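PDB 5DKV: ABC transporter substrate binding protein (Ribose) from Agrobacterium vitis, which probably binds sugars in the periplasm for uptake by an ABC transporter, and here holds alpha-D-tagatopyranose. Local coordinates for residues 27-35 against 80-91; 204-215 against 234-244. All coordinates share one frame; numbering follows the deposited sequence.

Contact 1: 27-35 against 80-91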
ATOM      1  N   LYS A  27      23.040   9.167 -17.643  1.00 22.06           N
ATOM      2  CA  LYS A  27      22.840   8.787 -16.245  1.00 23.88           C
ATOM      3  C   LYS A  27      21.975   9.813 -15.526  1.00 16.32           C
ATOM      4  O   LYS A  27      22.330  10.995 -15.418  1.00 19.44           O
ATOM      5  CB  LYS A  27      24.170   8.630 -15.534  1.00 26.87           C
ATOM      6  CG  LYS A  27      25.017   7.495 -16.102  1.00 30.62           C
ATOM      7  CD  LYS A  27      26.438   7.605 -15.611  1.00 38.10           C
ATOM      8  CE  LYS A  27      27.315   6.491 -16.150  1.00 46.58           C
ATOM      9  NZ  LYS A  27      28.542   6.360 -15.324  1.00 53.56           N
ATOM     10  N   PHE A  28      20.847   9.331 -15.033  1.00 15.42           N
ATOM     11  CA  PHE A  28      19.814  10.179 -14.466  1.00 14.68           C
ATOM     12  C   PHE A  28      19.794  10.132 -12.954  1.00 16.11           C
ATOM     13  O   PHE A  28      20.259   9.169 -12.347  1.00 16.91           O
ATOM     14  CB  PHE A  28      18.462   9.765 -15.029  1.00 14.11           C
ATOM     15  CG  PHE A  28      18.305  10.048 -16.504  1.00 15.06           C
ATOM     16  CD1 PHE A  28      18.146  11.336 -16.963  1.00 14.81           C
ATOM     17  CD2 PHE A  28      18.291   9.013 -17.423  1.00 15.72           C
ATOM     18  CE1 PHE A  28      17.978  11.593 -18.314  1.00 17.63           C
ATOM     19  CE2 PHE A  28      18.142   9.264 -18.771  1.00 19.28           C
ATOM     20  CZ  PHE A  28      17.977  10.558 -19.221  1.00 17.82           C
ATOM     21  N   ARG A  29      19.252  11.188 -12.365  1.00 13.76           N
ATOM     22  CA  ARG A  29      18.959  11.228 -10.938  1.00 13.22           C
ATOM     23  C   ARG A  29      17.447  11.225 -10.750  1.00 12.42           C
ATOM     24  O   ARG A  29      16.765  12.174 -11.116  1.00 13.18           O
ATOM     25  CB  ARG A  29      19.600  12.456 -10.298  1.00 15.34           C
ATOM     26  CG  ARG A  29      21.116  12.370 -10.325  1.00 21.90           C
ATOM     27  CD  ARG A  29      21.773  13.725 -10.174  1.00 24.11           C
ATOM     28  NE  ARG A  29      21.479  14.336  -8.881  1.00 27.88           N
ATOM     29  CZ  ARG A  29      20.674  15.385  -8.701  1.00 28.36           C
ATOM     30  NH1 ARG A  29      20.060  15.952  -9.734  1.00 23.83           N
ATOM     31  NH2 ARG A  29      20.487  15.870  -7.476  1.00 31.62           N
ATOM     32  N   ILE A  30      16.933  10.124 -10.217  1.00 11.98           N
ATOM     33  CA  ILE A  30      15.494   9.926 -10.072  1.00 11.30           C
ATOM     34  C   ILE A  30      15.147   9.889  -8.593  1.00 12.47           C
ATOM     35  O   ILE A  30      15.709   9.097  -7.835  1.00 12.57           O
ATOM     36  CB  ILE A  30      15.043   8.614 -10.766  1.00 11.86           C
ATOM     37  CG1 ILE A  30      15.336   8.680 -12.262  1.00 11.69           C
ATOM     38  CG2 ILE A  30      13.540   8.328 -10.502  1.00 12.03           C
ATOM     39  CD1 ILE A  30      15.243   7.329 -12.982  1.00 13.82           C
ATOM     40  N   ALA A  31      14.252  10.773  -8.168  1.00 10.52           N
ATOM     41  CA  ALA A  31      13.879  10.857  -6.763  1.00 11.41           C
ATOM     42  C   ALA A  31      12.750   9.892  -6.433  1.00  9.71           C
ATOM     43  O   ALA A  31      11.893   9.631  -7.275  1.00 10.05           O
ATOM     44  CB  ALA A  31      13.466  12.243  -6.426  1.00 10.60           C
ATOM     45  N   LEU A  32      12.780   9.354  -5.222  1.00  9.61           N
ATOM     46  CA  LEU A  32      11.705   8.508  -4.706  1.00  9.23           C
ATOM     47  C   LEU A  32      11.327   9.016  -3.333  1.00  9.94           C
ATOM     48  O   LEU A  32      12.153   9.056  -2.436  1.00  9.35           O
ATOM     49  CB  LEU A  32      12.119   7.031  -4.660  1.00  9.33           C
ATOM     50  CG  LEU A  32      11.119   6.093  -3.992  1.00  9.04           C
ATOM     51  CD1 LEU A  32       9.723   6.117  -4.655  1.00 11.43           C
ATOM     52  CD2 LEU A  32      11.711   4.661  -4.005  1.00 10.65           C
ATOM     53  N   ILE A  33      10.069   9.436  -3.210  1.00  8.79           N
ATOM     54  CA  ILE A  33       9.507   9.960  -1.987  1.00  8.70           C
ATOM     55  C   ILE A  33       8.396   9.003  -1.505  1.00 10.94           C
ATOM     56  O   ILE A  33       7.317   8.954  -2.076  1.00 10.58           O
ATOM     57  CB  ILE A  33       8.942  11.387  -2.191  1.00  8.62           C
ATOM     58  CG1 ILE A  33      10.044  12.337  -2.674  1.00  9.70           C
ATOM     59  CG2 ILE A  33       8.329  11.884  -0.855  1.00  9.84           C
ATOM     60  CD1 ILE A  33       9.577  13.736  -3.061  1.00 10.93           C
ATOM     61  N   PRO A  34       8.674   8.214  -0.466  1.00  9.18           N
ATOM     62  CA  PRO A  34       7.681   7.230   0.003  1.00  9.81           C
ATOM     63  C   PRO A  34       6.574   7.910   0.797  1.00 12.05           C
ATOM     64  O   PRO A  34       6.674   9.099   1.121  1.00 11.01           O
ATOM     65  CB  PRO A  34       8.501   6.315   0.902  1.00  9.19           C
ATOM     66  CG  PRO A  34       9.478   7.274   1.521  1.00 10.87           C
ATOM     67  CD  PRO A  34       9.869   8.228   0.395  1.00  8.94           C
ATOM     68  N   GLY A  35       5.544   7.150   1.136  1.00  9.48           N
ATOM     69  CA  GLY A  35       4.528   7.660   2.031  1.00 10.91           C
ATOM     70  C   GLY A  35       4.994   7.748   3.478  1.00 11.80           C
ATOM     71  O   GLY A  35       4.510   8.592   4.238  1.00 13.30           O
ATOM     72  N   VAL A  80      13.468  17.926  -1.999  1.00 10.93           N
ATOM     73  CA  VAL A  80      13.829  17.143  -3.171  1.00  9.35           C
ATOM     74  C   VAL A  80      13.793  17.998  -4.444  1.00 12.10           C
ATOM     75  O   VAL A  80      14.696  17.911  -5.257  1.00 12.87           O
ATOM     76  CB  VAL A  80      12.918  15.906  -3.318  1.00 12.51           C
ATOM     77  CG1 VAL A  80      13.067  15.253  -4.688  1.00 16.28           C
ATOM     78  CG2 VAL A  80      13.267  14.927  -2.228  1.00 13.78           C
ATOM     79  N   ILE A  81      12.759  18.816  -4.616  1.00 11.02           N
ATOM     80  CA  ILE A  81      12.675  19.705  -5.774  1.00 12.22           C
ATOM     81  C   ILE A  81      13.935  20.562  -5.909  1.00 13.88           C
ATOM     82  O   ILE A  81      14.436  20.789  -7.014  1.00 14.65           O
ATOM     83  CB  ILE A  81      11.410  20.555  -5.673  1.00 14.42           C
ATOM     84  CG1 ILE A  81      10.210  19.650  -5.934  1.00 13.96           C
ATOM     85  CG2 ILE A  81      11.403  21.685  -6.713  1.00 19.48           C
ATOM     86  CD1 ILE A  81       8.869  20.311  -5.688  1.00 14.20           C
ATOM     87  N   ALA A  82      14.481  20.982  -4.777  1.00 16.08           N
ATOM     88  CA  ALA A  82      15.603  21.906  -4.782  1.00 15.47           C
ATOM     89  C   ALA A  82      16.891  21.195  -5.210  1.00 17.80           C
ATOM     90  O   ALA A  82      17.871  21.839  -5.559  1.00 18.10           O
ATOM     91  CB  ALA A  82      15.767  22.542  -3.409  1.00 18.31           C
ATOM     92  N   LYS A  83      16.881  19.862  -5.173  1.00 14.32           N
ATOM     93  CA  LYS A  83      18.014  19.065  -5.652  1.00 12.33           C
ATOM     94  C   LYS A  83      17.974  18.853  -7.178  1.00 16.46           C
ATOM     95  O   LYS A  83      18.852  18.197  -7.744  1.00 19.16           O
ATOM     96  CB  LYS A  83      18.039  17.714  -4.926  1.00 12.04           C
ATOM     97  CG  LYS A  83      18.267  17.831  -3.437  1.00 18.29           C
ATOM     98  CD  LYS A  83      18.510  16.472  -2.816  1.00 23.59           C
ATOM     99  CE  LYS A  83      19.034  16.595  -1.396  1.00 35.24           C
ATOM    100  NZ  LYS A  83      17.960  16.561  -0.380  1.00 49.48           N
ATOM    101  N   LYS A  84      16.980  19.449  -7.823  1.00 16.50           N
ATOM    102  CA  LYS A  84      16.811  19.385  -9.279  1.00 16.02           C
ATOM    103  C   LYS A  84      16.930  17.964  -9.828  1.00 15.29           C
ATOM    104  O   LYS A  84      17.736  17.696 -10.720  1.00 14.11           O
ATOM    105  CB  LYS A  84      17.828  20.295  -9.974  1.00 18.63           C
ATOM    106  CG  LYS A  84      17.830  21.733  -9.474  1.00 26.88           C
ATOM    107  CD  LYS A  84      18.882  22.559 -10.224  1.00 36.54           C
ATOM    108  CE  LYS A  84      18.935  24.006  -9.763  1.00 46.48           C
ATOM    109  NZ  LYS A  84      20.026  24.755 -10.456  1.00 57.62           N
ATOM    110  N   PRO A  85      16.105  17.040  -9.317  1.00 13.59           N
ATOM    111  CA  PRO A  85      16.165  15.694  -9.871  1.00 10.24           C
ATOM    112  C   PRO A  85      15.642  15.675 -11.290  1.00 12.91           C
ATOM    113  O   PRO A  85      14.892  16.581 -11.668  1.00 12.24           O
ATOM    114  CB  PRO A  85      15.266  14.898  -8.936  1.00 10.31           C
ATOM    115  CG  PRO A  85      14.231  15.864  -8.543  1.00  9.81           C
ATOM    116  CD  PRO A  85      14.970  17.174  -8.383  1.00 11.79           C
ATOM    117  N   ASP A  86      16.036  14.668 -12.065  1.00 10.38           N
ATOM    118  CA  ASP A  86      15.553  14.544 -13.446  1.00 10.21           C
ATOM    119  C   ASP A  86      14.086  14.101 -13.517  1.00 10.14           C
ATOM    120  O   ASP A  86      13.364  14.425 -14.480  1.00 12.27           O
ATOM    121  CB  ASP A  86      16.455  13.566 -14.220  1.00 13.31           C
ATOM    122  CG  ASP A  86      17.881  14.086 -14.354  1.00 14.85           C
ATOM    123  OD1 ASP A  86      18.052  15.204 -14.889  1.00 15.60           O
ATOM    124  OD2 ASP A  86      18.823  13.405 -13.890  1.00 14.09           O
ATOM    125  N   ALA A  87      13.665  13.333 -12.515  1.00 10.10           N
ATOM    126  CA  ALA A  87      12.268  12.914 -12.377  1.00 11.32           C
ATOM    127  C   ALA A  87      11.945  12.623 -10.922  1.00  9.87           C
ATOM    128  O   ALA A  87      12.866  12.413 -10.118  1.00 10.38           O
ATOM    129  CB  ALA A  87      11.997  11.682 -13.255  1.00 10.23           C
ATOM    130  N   ILE A  88      10.647  12.654 -10.577  1.00  9.79           N
ATOM    131  CA  ILE A  88      10.187  12.332  -9.219  1.00 11.58           C
ATOM    132  C   ILE A  88       9.181  11.200  -9.248  1.00  6.76           C
ATOM    133  O   ILE A  88       8.195  11.244  -9.995  1.00 10.00           O
ATOM    134  CB  ILE A  88       9.525  13.557  -8.524  1.00 13.31           C
ATOM    135  CG1 ILE A  88      10.557  14.661  -8.324  1.00 12.63           C
ATOM    136  CG2 ILE A  88       8.866  13.157  -7.184  1.00 12.50           C
ATOM    137  CD1 ILE A  88       9.956  16.044  -8.035  1.00 14.03           C
ATOM    138  N   LEU A  89       9.460  10.170  -8.457  1.00  8.32           N
ATOM    139  CA  LEU A  89       8.484   9.167  -8.079  1.00  9.15           C
ATOM    140  C   LEU A  89       7.988   9.506  -6.670  1.00  7.49           C
ATOM    141  O   LEU A  89       8.801   9.717  -5.767  1.00  9.15           O
ATOM    142  CB  LEU A  89       9.104   7.783  -8.077  1.00  6.09           C
ATOM    143  CG  LEU A  89       9.892   7.362  -9.328  1.00 10.92           C
ATOM    144  CD1 LEU A  89      10.428   5.949  -9.172  1.00  7.57           C
ATOM    145  CD2 LEU A  89       9.053   7.403 -10.564  1.00 14.77           C
ATOM    146  N   ILE A  90       6.678   9.573  -6.466  1.00  5.90           N
ATOM    147  CA  ILE A  90       6.172   9.894  -5.146  1.00  7.63           C
ATOM    148  C   ILE A  90       4.888   9.125  -4.830  1.00  5.99           C
ATOM    149  O   ILE A  90       4.042   8.877  -5.692  1.00  6.13           O
ATOM    150  CB  ILE A  90       5.924  11.418  -5.008  1.00  7.96           C
ATOM    151  CG1 ILE A  90       5.344  11.749  -3.632  1.00 10.91           C
ATOM    152  CG2 ILE A  90       4.981  11.870  -6.078  1.00  8.22           C
ATOM    153  CD1 ILE A  90       5.395  13.236  -3.306  1.00  8.55           C
ATOM    154  N   ALA A  91       4.765   8.730  -3.573  1.00  6.90           N
ATOM    155  CA  ALA A  91       3.524   8.203  -3.063  1.00  7.56           C
ATOM    156  C   ALA A  91       2.823   9.317  -2.253  1.00  8.92           C
ATOM    157  O   ALA A  91       3.119   9.507  -1.056  1.00  8.21           O
ATOM    158  CB  ALA A  91       3.772   6.974  -2.193  1.00  8.66           C
TER
HETATM  159  O   HOH W   1      21.459  13.632 -14.466  1.00 29.79           O
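Strands 29-33 and 87-90 are nearly parallel neighbours in the sheet of one lobe, I30 to I33 in register with A87 to I90. Their axes approach to 4.6 Å. A31 N donates to A87 O and I33 N to L89 O, while A31 O and I33 O accept from L89 N and A91 N. At the N-terminal end of the ladder the D86 side chain takes the place of a backbone carbonyl: OD2 accepts R29 N at 2.7 Å through its anti lone pair, nearly straight at 174°, while D86 N donates to R29 O. A water joins that OD2 to K27 O, and the carboxylate stands at the edge of the F28 ring, the planes 82° apart. The R29 chain, bent at chi3 (63°), turns its guanidinium toward the turn after helix 70-81. NH1 and NH2 grip K83 O end-on (NH2 at 2.9 Å), with K83 O in the guanidinium plane, and NH1 also reaches K84 O from above that carbonyl's plane. On the sheet face carrying A31 and I33, V80 CG1 presses on A31 CB at 3.5 Å, tighter than usual, and I33 CD1 meets V80 CG2 tip to tip at 4.0 Å. The other face bears I30 CG2 against L89 CG, both residues touching V284 of helix 276-291. The strand order 59-62, 29-33, 87-90, 112-115, 137-140 (2-1-3-4-5) is that of the Rossmann-like lobe of type I periplasmic binding proteins.

Contact 2: 204-215 against 234-244; sequences ANKAASQLQAVY and GSANGVQQAGQ
Helices 204-215 and 234-241 cross at -47°, their axes 6.9 Å apart. The CA atoms of A204 and G234 lie 3.9 Å from each other, and those of A208 and G238 are almost as close. Backbone thus lies on backbone: G234 CA directs a CA-H...O contact at A204 O (3.1 Å), and A208 CB rests on G234 O. The two glycines present no side chain at the crossing, which lets the CA atoms come this close. The spacing G234-x-x-x-G238 is a GxxxG motif packed on alanines; it brings together helices 204-217 and 229-241, consecutive in the chain and linked through strand 223-226, in the alpha/beta fold of the second lobe. L211 drops CD1 onto the G238-V239 peptide, while its CG meets V239 CG2 at 3.7 Å. Q212, bent at chi2 (-77°), brings NE2 to 3.0 Å from G238 O, at an angle too poor for a hydrogen bond, with OE1 near A242 CB. Past the Schellman motif at G243, Q244 lays its CG 3.6 Å from Y215 CZ. Y215 OH and Q244 NE2, 3.1 Å apart, are likewise not bonded; NE2 bonds A242 O weakly. Two waters bridge the helices, one between A207 O and S235 OG, which also bonds S231 O, the other between N205 OD1 and N237 ND2.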
ATOM      1  N   ALA A 204      -0.605   0.715  14.912  1.00 10.02           N
ATOM      2  CA  ALA A 204      -0.946  -0.667  15.216  1.00  9.60           C
ATOM      3  C   ALA A 204      -1.508  -0.827  16.632  1.00  9.83           C
ATOM      4  O   ALA A 204      -2.448  -1.593  16.843  1.00 12.82           O
ATOM      5  CB  ALA A 204       0.261  -1.563  15.012  1.00 11.90           C
ATOM      6  N   ASN A 205      -0.937  -0.116  17.610  1.00 13.41           N
ATOM      7  CA  ASN A 205      -1.416  -0.212  18.982  1.00 11.26           C
ATOM      8  C   ASN A 205      -2.849   0.273  19.095  1.00 12.40           C
ATOM      9  O   ASN A 205      -3.634  -0.292  19.840  1.00 12.99           O
ATOM     10  CB  ASN A 205      -0.498   0.572  19.925  1.00 14.47           C
ATOM     11  CG  ASN A 205       0.890  -0.021  19.985  1.00 22.41           C
ATOM     12  OD1 ASN A 205       1.082  -1.200  19.672  1.00 22.92           O
ATOM     13  ND2 ASN A 205       1.869   0.787  20.384  1.00 32.40           N
ATOM     14  N   LYS A 206      -3.213   1.299  18.334  1.00 10.82           N
ATOM     15  CA  LYS A 206      -4.607   1.748  18.320  1.00 11.39           C
ATOM     16  C   LYS A 206      -5.502   0.665  17.711  1.00 11.93           C
ATOM     17  O   LYS A 206      -6.591   0.384  18.214  1.00  9.89           O
ATOM     18  CB  LYS A 206      -4.765   3.048  17.538  1.00 11.80           C
ATOM     19  CG  LYS A 206      -6.194   3.612  17.541  1.00 14.62           C
ATOM     20  CD  LYS A 206      -6.627   4.070  18.909  1.00 17.84           C
ATOM     21  CE  LYS A 206      -8.097   4.512  18.911  1.00 14.78           C
ATOM     22  NZ  LYS A 206      -8.528   5.062  20.273  1.00 21.59           N
ATOM     23  N   ALA A 207      -5.052   0.068  16.616  1.00  9.86           N
ATOM     24  CA  ALA A 207      -5.818  -0.996  15.987  1.00  9.32           C
ATOM     25  C   ALA A 207      -6.049  -2.154  16.963  1.00 10.43           C
ATOM     26  O   ALA A 207      -7.135  -2.730  17.008  1.00  9.38           O
ATOM     27  CB  ALA A 207      -5.108  -1.478  14.733  1.00 10.61           C
ATOM     28  N   ALA A 208      -5.041  -2.491  17.753  1.00  9.93           N
ATOM     29  CA  ALA A 208      -5.172  -3.573  18.726  1.00 10.52           C
ATOM     30  C   ALA A 208      -6.220  -3.207  19.773  1.00 10.08           C
ATOM     31  O   ALA A 208      -7.037  -4.045  20.185  1.00 12.65           O
ATOM     32  CB  ALA A 208      -3.817  -3.860  19.393  1.00 12.55           C
ATOM     33  N   SER A 209      -6.182  -1.962  20.239  1.00 10.74           N
ATOM     34  CA  SER A 209      -7.127  -1.531  21.275  1.00 11.65           C
ATOM     35  C   SER A 209      -8.555  -1.518  20.714  1.00 12.06           C
ATOM     36  O   SER A 209      -9.535  -1.788  21.429  1.00 12.50           O
ATOM     37  CB  SER A 209      -6.740  -0.157  21.839  1.00 15.79           C
ATOM     38  OG  SER A 209      -6.951   0.891  20.917  1.00 13.64           O
ATOM     39  N   GLN A 210      -8.689  -1.197  19.430  1.00 11.02           N
ATOM     40  CA  GLN A 210     -10.007  -1.190  18.796  1.00 12.74           C
ATOM     41  C   GLN A 210     -10.570  -2.617  18.636  1.00 12.85           C
ATOM     42  O   GLN A 210     -11.777  -2.834  18.814  1.00 11.53           O
ATOM     43  CB  GLN A 210      -9.927  -0.476  17.456  1.00 11.89           C
ATOM     44  CG  GLN A 210      -9.736   1.000  17.654  1.00 10.70           C
ATOM     45  CD  GLN A 210      -9.476   1.778  16.399  1.00 10.14           C
ATOM     46  OE1 GLN A 210      -8.682   1.392  15.545  1.00 12.46           O
ATOM     47  NE2 GLN A 210     -10.109   2.935  16.309  1.00 13.52           N
ATOM     48  N   LEU A 211      -9.700  -3.580  18.340  1.00 10.70           N
ATOM     49  CA  LEU A 211     -10.097  -4.986  18.309  1.00  9.71           C
ATOM     50  C   LEU A 211     -10.663  -5.352  19.665  1.00 11.70           C
ATOM     51  O   LEU A 211     -11.726  -5.969  19.756  1.00 12.40           O
ATOM     52  CB  LEU A 211      -8.914  -5.891  17.928  1.00 10.92           C
ATOM     53  CG  LEU A 211      -9.121  -7.411  17.868  1.00 11.57           C
ATOM     54  CD1 LEU A 211      -9.154  -8.035  19.242  1.00 15.17           C
ATOM     55  CD2 LEU A 211     -10.348  -7.835  17.033  1.00 11.37           C
ATOM     56  N   GLN A 212      -9.959  -4.965  20.727  1.00 11.89           N
ATOM     57  CA  GLN A 212     -10.411  -5.273  22.072  1.00 10.35           C
ATOM     58  C   GLN A 212     -11.786  -4.684  22.350  1.00 11.89           C
ATOM     59  O   GLN A 212     -12.633  -5.345  22.956  1.00 11.36           O
ATOM     60  CB  GLN A 212      -9.411  -4.764  23.103  1.00 13.70           C
ATOM     61  CG  GLN A 212      -8.007  -5.314  22.934  1.00 19.28           C
ATOM     62  CD  GLN A 212      -7.879  -6.704  23.434  1.00 23.61           C
ATOM     63  OE1 GLN A 212      -8.833  -7.268  23.974  1.00 27.06           O
ATOM     64  NE2 GLN A 212      -6.688  -7.277  23.281  1.00 24.94           N
ATOM     65  N   ALA A 213     -12.028  -3.448  21.921  1.00 10.69           N
ATOM     66  CA  ALA A 213     -13.339  -2.832  22.122  1.00 11.02           C
ATOM     67  C   ALA A 213     -14.447  -3.570  21.347  1.00 11.04           C
ATOM     68  O   ALA A 213     -15.527  -3.840  21.872  1.00 11.35           O
ATOM     69  CB  ALA A 213     -13.296  -1.389  21.711  1.00 11.12           C
ATOM     70  N   VAL A 214     -14.181  -3.877  20.088  1.00 13.90           N
ATOM     71  CA  VAL A 214     -15.180  -4.534  19.262  1.00 12.04           C
ATOM     72  C   VAL A 214     -15.486  -5.919  19.831  1.00 10.88           C
ATOM     73  O   VAL A 214     -16.658  -6.305  19.943  1.00 12.29           O
ATOM     74  CB  VAL A 214     -14.713  -4.610  17.780  1.00 11.85           C
ATOM     75  CG1 VAL A 214     -15.723  -5.373  16.922  1.00 10.93           C
ATOM     76  CG2 VAL A 214     -14.536  -3.194  17.232  1.00 10.48           C
ATOM     77  N   TYR A 215     -14.452  -6.648  20.224  1.00 10.68           N
ATOM     78  CA  TYR A 215     -14.642  -7.971  20.787  1.00 11.91           C
ATOM     79  C   TYR A 215     -15.395  -7.907  22.117  1.00 12.85           C
ATOM     80  O   TYR A 215     -16.205  -8.783  22.415  1.00 14.01           O
ATOM     81  CB  TYR A 215     -13.300  -8.669  20.973  1.00 10.83           C
ATOM     82  CG  TYR A 215     -13.389 -10.018  21.663  1.00 12.69           C
ATOM     83  CD1 TYR A 215     -14.232 -11.009  21.199  1.00 10.90           C
ATOM     84  CD2 TYR A 215     -12.599 -10.298  22.771  1.00 12.15           C
ATOM     85  CE1 TYR A 215     -14.298 -12.250  21.834  1.00 13.88           C
ATOM     86  CE2 TYR A 215     -12.660 -11.539  23.405  1.00 14.21           C
ATOM     87  CZ  TYR A 215     -13.509 -12.495  22.933  1.00 17.90           C
ATOM     88  OH  TYR A 215     -13.556 -13.710  23.562  1.00 22.75           O
ATOM     89  N   GLY A 234      -1.677  -4.693  14.019  1.00 12.76           N
ATOM     90  CA  GLY A 234      -2.326  -4.305  15.262  1.00  9.43           C
ATOM     91  C   GLY A 234      -3.534  -5.157  15.578  1.00 13.08           C
ATOM     92  O   GLY A 234      -3.750  -5.561  16.722  1.00 10.22           O
ATOM     93  N   SER A 235      -4.338  -5.433  14.560  1.00 12.35           N
ATOM     94  CA  SER A 235      -5.538  -6.234  14.753  1.00  8.46           C
ATOM     95  C   SER A 235      -5.163  -7.634  15.197  1.00 12.08           C
ATOM     96  O   SER A 235      -5.766  -8.185  16.109  1.00 11.78           O
ATOM     97  CB  SER A 235      -6.374  -6.274  13.467  1.00  7.34           C
ATOM     98  OG  SER A 235      -6.922  -5.004  13.178  1.00 10.19           O
ATOM     99  N   ALA A 236      -4.158  -8.214  14.550  1.00 10.47           N
ATOM    100  CA  ALA A 236      -3.664  -9.538  14.933  1.00 10.07           C
ATOM    101  C   ALA A 236      -3.120  -9.506  16.358  1.00  9.01           C
ATOM    102  O   ALA A 236      -3.414 -10.391  17.150  1.00 11.53           O
ATOM    103  CB  ALA A 236      -2.603 -10.003  13.966  1.00 12.23           C
ATOM    104  N   ASN A 237      -2.345  -8.479  16.691  1.00 10.49           N
ATOM    105  CA  ASN A 237      -1.830  -8.347  18.065  1.00 11.30           C
ATOM    106  C   ASN A 237      -2.938  -8.232  19.101  1.00 10.20           C
ATOM    107  O   ASN A 237      -2.834  -8.773  20.193  1.00 13.07           O
ATOM    108  CB  ASN A 237      -0.896  -7.143  18.186  1.00 12.68           C
ATOM    109  CG  ASN A 237       0.437  -7.390  17.503  1.00 17.97           C
ATOM    110  OD1 ASN A 237       0.793  -8.534  17.250  1.00 17.23           O
ATOM    111  ND2 ASN A 237       1.166  -6.330  17.190  1.00 18.84           N
ATOM    112  N   GLY A 238      -4.004  -7.527  18.756  1.00 12.54           N
ATOM    113  CA  GLY A 238      -5.148  -7.424  19.641  1.00 11.21           C
ATOM    114  C   GLY A 238      -5.835  -8.765  19.867  1.00 11.64           C
ATOM    115  O   GLY A 238      -6.180  -9.110  20.997  1.00 12.61           O
ATOM    116  N   VAL A 239      -6.032  -9.522  18.793  1.00 11.58           N
ATOM    117  CA  VAL A 239      -6.631 -10.841  18.892  1.00 13.65           C
ATOM    118  C   VAL A 239      -5.783 -11.756  19.788  1.00 13.57           C
ATOM    119  O   VAL A 239      -6.315 -12.464  20.644  1.00 13.73           O
ATOM    120  CB  VAL A 239      -6.810 -11.475  17.495  1.00 10.26           C
ATOM    121  CG1 VAL A 239      -7.193 -12.952  17.607  1.00 11.93           C
ATOM    122  CG2 VAL A 239      -7.837 -10.722  16.699  1.00  9.86           C
ATOM    123  N   GLN A 240      -4.470 -11.740  19.593  1.00 11.78           N
ATOM    124  CA  GLN A 240      -3.573 -12.550  20.415  1.00 12.22           C
ATOM    125  C   GLN A 240      -3.678 -12.139  21.905  1.00 13.96           C
ATOM    126  O   GLN A 240      -3.807 -12.992  22.786  1.00 14.76           O
ATOM    127  CB  GLN A 240      -2.132 -12.425  19.898  1.00 12.48           C
ATOM    128  CG  GLN A 240      -1.098 -13.202  20.670  1.00 16.70           C
ATOM    129  CD  GLN A 240      -1.079 -14.681  20.330  1.00 36.62           C
ATOM    130  OE1 GLN A 240      -0.712 -15.074  19.221  1.00 37.19           O
ATOM    131  NE2 GLN A 240      -1.449 -15.513  21.299  1.00 48.13           N
ATOM    132  N   GLN A 241      -3.699 -10.836  22.172  1.00 14.01           N
ATOM    133  CA  GLN A 241      -3.695 -10.334  23.552  1.00 12.73           C
ATOM    134  C   GLN A 241      -5.020 -10.656  24.242  1.00 14.36           C
ATOM    135  O   GLN A 241      -5.076 -10.839  25.467  1.00 17.14           O
ATOM    136  CB  GLN A 241      -3.435  -8.831  23.581  1.00 16.14           C
ATOM    137  CG  GLN A 241      -3.472  -8.198  24.985  1.00 22.22           C
ATOM    138  CD  GLN A 241      -2.340  -8.647  25.889  1.00 24.97           C
ATOM    139  OE1 GLN A 241      -1.261  -8.062  25.875  1.00 29.42           O
ATOM    140  NE2 GLN A 241      -2.580  -9.689  26.679  1.00 23.11           N
ATOM    141  N   ALA A 242      -6.081 -10.739  23.445  1.00 15.78           N
ATOM    142  CA  ALA A 242      -7.400 -11.102  23.945  1.00 13.73           C
ATOM    143  C   ALA A 242      -7.549 -12.596  24.200  1.00 17.25           C
ATOM    144  O   ALA A 242      -8.588 -13.039  24.682  1.00 19.94           O
ATOM    145  CB  ALA A 242      -8.463 -10.652  22.971  1.00 13.86           C
ATOM    146  N   GLY A 243      -6.539 -13.376  23.831  1.00 14.87           N
ATOM    147  CA  GLY A 243      -6.625 -14.827  23.935  1.00 15.60           C
ATOM    148  C   GLY A 243      -7.430 -15.540  22.855  1.00 19.55           C
ATOM    149  O   GLY A 243      -7.821 -16.699  23.037  1.00 19.51           O
ATOM    150  N   GLN A 244      -7.670 -14.875  21.731  1.00 13.38           N
ATOM    151  CA  GLN A 244      -8.573 -15.417  20.729  1.00 17.12           C
ATOM    152  C   GLN A 244      -7.889 -15.864  19.437  1.00 17.04           C
ATOM    153  O   GLN A 244      -8.548 -16.000  18.407  1.00 15.38           O
ATOM    154  CB  GLN A 244      -9.651 -14.394  20.410  1.00 17.47           C
ATOM    155  CG  GLN A 244     -10.476 -14.003  21.632  1.00 16.52           C
ATOM    156  CD  GLN A 244     -11.053 -15.200  22.373  1.00 26.89           C
ATOM    157  OE1 GLN A 244     -11.667 -16.068  21.774  1.00 26.44           O
ATOM    158  NE2 GLN A 244     -10.835 -15.251  23.692  1.00 39.90           N
TER
HETATM  159  O   HOH W   2      -0.121  -3.747  18.191  1.00 22.94           O
HETATM  160  O   HOH W   3      -8.660  -3.466  14.773  1.00 10.37           O

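In the fold
Contacts 1 and 2 sit on opposite sides of the chain's centre, their centres 38 Å apart and their nearest atoms about 14 Å apart, so neither touches the other. The tagatopyranose lies nearer contact 1: G35, just past strand 29-33, is about 7 Å from the sugar, against about 11 Å for the side chain of A204. Contact 1 touches pocket residues through side chains: P34 and A91 pack on Y42, and A91 also on T117. Contact 2 is linked to the pocket along the chain, since segment 234-244 belongs to helix 229-241, which starts at the pocket residue L229. One contact is a hydrogen-bonded sheet pair, the other a helix pair, within lobes that together enclose the ligand, as in type I binding proteins.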